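ABC transporter, permease protein, putative (Porphyromonas gingivalis, PDB 2P0S) is probably part of an ABC-type transporter, of which this chain is one domain cut from the longer permease protein. Local coordinates at residues T11-D16 with R32-E37. Numbering follows the deposited sequence. Where two conformers were deposited one is given.
Sequences TIAIAD and RFVHAE
Phe33 lies beside Ile12 on one face of a parallel strand pair, where strand 11-16 runs inside a mixed four-stranded sheet and strand 32-35 forms its border within the chain. This face is the tight one. CE1 of the Phe33 ring comes 3.8 Å from Ile12 CB, while CD1 of the same ring is 3.6 Å from Ile14 CD1. In Ile14, chi1 sets CG1 beside its own backbone N and an extended chi2 (177°) carries CD1 obliquely to the CB-CG-CD1 side of Phe33. Ile86 of helix 80-100 touches both Ile12 and Phe33, and the ring of Phe25 meets that of Phe33, planes at about 45°. His35, on the same face but exposed, hydrogen-bonds through ND1 to Glu22 OE1.

The opposite face is looser. Ala13 CB meets Val34 CG2 at 4.0 Å, and exposed Arg32 runs side by side with Thr11; its NH2 bond to Thr11 OG1, long at 3.3 Å, rests on one of two modelled conformers and is doubtful.

Four backbone bonds join the strands, the last from Ala36 N to Ile14 O just past the end of strand 32-35. Ala36 CB also presses on that oxygen and meets Ala15 CB at 3.8 Å.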
loop_
_atom_site.group_PDB
_atom_site.type_symbol
_atom_site.label_atom_id
_atom_site.label_comp_id
_atom_site.label_asym_id
_atom_site.label_seq_id
_atom_site.Cartn_x
_atom_site.Cartn_y
_atom_site.Cartn_z
ATOM N N THR A 11 -9.275 3.378 12.991
ATOM C CA THR A 11 -10.235 2.288 13.105
ATOM C C THR A 11 -11.207 2.406 11.942
ATOM O O THR A 11 -11.908 3.438 11.788
ATOM C CB THR A 11 -10.934 2.400 14.428
ATOM O OG1 THR A 11 -9.910 2.280 15.446
ATOM C CG2 THR A 11 -11.981 1.311 14.653
ATOM N N ILE A 12 -11.325 1.341 11.152
ATOM C CA ILE A 12 -12.293 1.382 10.037
ATOM C C ILE A 12 -13.326 0.269 10.184
ATOM O O ILE A 12 -12.945 -0.951 10.273
ATOM C CB ILE A 12 -11.502 1.170 8.748
ATOM C CG1 ILE A 12 -10.407 2.243 8.612
ATOM C CG2 ILE A 12 -12.443 1.103 7.560
ATOM C CD1 ILE A 12 -9.614 2.113 7.313
ATOM N N ALA A 13 -14.595 0.645 10.270
ATOM C CA ALA A 13 -15.635 -0.359 10.451
ATOM C C ALA A 13 -15.997 -0.858 9.042
ATOM O O ALA A 13 -16.232 -0.059 8.210
ATOM C CB ALA A 13 -16.818 0.191 10.994
ATOM N N ILE A 14 -16.170 -2.160 8.880
ATOM C CA ILE A 14 -16.493 -2.727 7.568
ATOM C C ILE A 14 -17.972 -3.083 7.525
ATOM O O ILE A 14 -18.468 -3.962 8.284
ATOM C CB ILE A 14 -15.642 -3.945 7.225
ATOM C CG1 ILE A 14 -14.108 -3.587 7.330
ATOM C CG2 ILE A 14 -16.141 -4.511 5.856
ATOM C CD1 ILE A 14 -13.146 -4.785 7.076
ATOM N N ALA A 15 -18.712 -2.459 6.588
ATOM C CA ALA A 15 -20.192 -2.727 6.385
ATOM C C ALA A 15 -20.317 -3.410 5.024
ATOM O O ALA A 15 -20.558 -2.725 4.021
ATOM C CB ALA A 15 -21.022 -1.472 6.331
ATOM N N ASP A 16 -20.102 -4.698 5.014
ATOM C CA ASP A 16 -20.079 -5.493 3.744
ATOM C C ASP A 16 -21.368 -6.305 3.629
ATOM O O ASP A 16 -21.570 -7.323 4.338
ATOM C CB ASP A 16 -18.878 -6.425 3.757
ATOM C CG ASP A 16 -18.870 -7.380 2.611
ATOM O OD1 ASP A 16 -19.646 -7.106 1.664
ATOM O OD2 ASP A 16 -18.099 -8.331 2.724
ATOM N N ARG A 32 -6.965 -0.570 11.797
ATOM C CA ARG A 32 -7.647 -1.384 12.764
ATOM C C ARG A 32 -9.078 -1.709 12.248
ATOM O O ARG A 32 -10.019 -0.921 12.452
ATOM C CB ARG A 32 -7.652 -0.636 14.126
ATOM C CG ARG A 32 -7.969 -1.547 15.204
ATOM C CD ARG A 32 -8.327 -0.784 16.539
ATOM N NE ARG A 32 -9.292 -1.619 17.232
ATOM C CZ ARG A 32 -10.483 -1.247 17.716
ATOM N NH1 ARG A 32 -11.270 -2.165 18.306
ATOM N NH2 ARG A 32 -10.909 0.016 17.596
ATOM N N PHE A 33 -9.261 -2.868 11.603
ATOM C CA PHE A 33 -10.553 -3.138 11.052
ATOM C C PHE A 33 -11.510 -3.812 12.019
ATOM O O PHE A 33 -11.117 -4.816 12.720
ATOM C CB PHE A 33 -10.380 -4.023 9.771
ATOM C CG PHE A 33 -9.736 -3.262 8.632
ATOM C CD1 PHE A 33 -10.557 -2.454 7.787
ATOM C CD2 PHE A 33 -8.392 -3.368 8.316
ATOM C CE1 PHE A 33 -10.006 -1.726 6.777
ATOM C CE2 PHE A 33 -7.799 -2.634 7.223
ATOM C CZ PHE A 33 -8.627 -1.828 6.401
ATOM N N VAL A 34 -12.765 -3.364 12.034
ATOM C CA VAL A 34 -13.797 -4.003 12.813
ATOM C C VAL A 34 -15.063 -4.219 12.100
ATOM O O VAL A 34 -15.223 -3.612 11.039
ATOM C CB VAL A 34 -14.098 -3.163 14.117
ATOM C CG1 VAL A 34 -12.806 -2.833 14.840
ATOM C CG2 VAL A 34 -14.780 -1.822 13.739
ATOM N N HIS A 35 -15.984 -5.027 12.610
ATOM C CA HIS A 35 -17.278 -5.326 11.920
ATOM C C HIS A 35 -18.155 -4.170 12.184
ATOM O O HIS A 35 -18.341 -3.760 13.417
ATOM C CB HIS A 35 -17.885 -6.575 12.587
ATOM C CG HIS A 35 -19.184 -6.970 12.021
ATOM N ND1 HIS A 35 -19.286 -7.416 10.704
ATOM C CD2 HIS A 35 -20.434 -6.950 12.519
ATOM C CE1 HIS A 35 -20.543 -7.681 10.443
ATOM N NE2 HIS A 35 -21.275 -7.391 11.513
ATOM N N ALA A 36 -18.788 -3.631 11.169
ATOM C CA ALA A 36 -19.834 -2.595 11.397
ATOM C C ALA A 36 -21.043 -3.163 12.084
ATOM O O ALA A 36 -21.734 -4.055 11.570
ATOM C CB ALA A 36 -20.256 -1.962 10.005
ATOM N N GLU A 37 -21.348 -2.592 13.253
ATOM C CA GLU A 37 -22.575 -2.882 13.935
ATOM C C GLU A 37 -23.713 -1.899 13.650
ATOM O O GLU A 37 -24.802 -2.145 14.110
ATOM C CB GLU A 37 -22.273 -2.906 15.457
ATOM C CG GLU A 37 -21.341 -4.079 15.794
ATOM C CD GLU A 37 -21.964 -5.467 15.624
ATOM O OE1 GLU A 37 -21.224 -6.442 15.828
ATOM O OE2 GLU A 37 -23.164 -5.624 15.263
#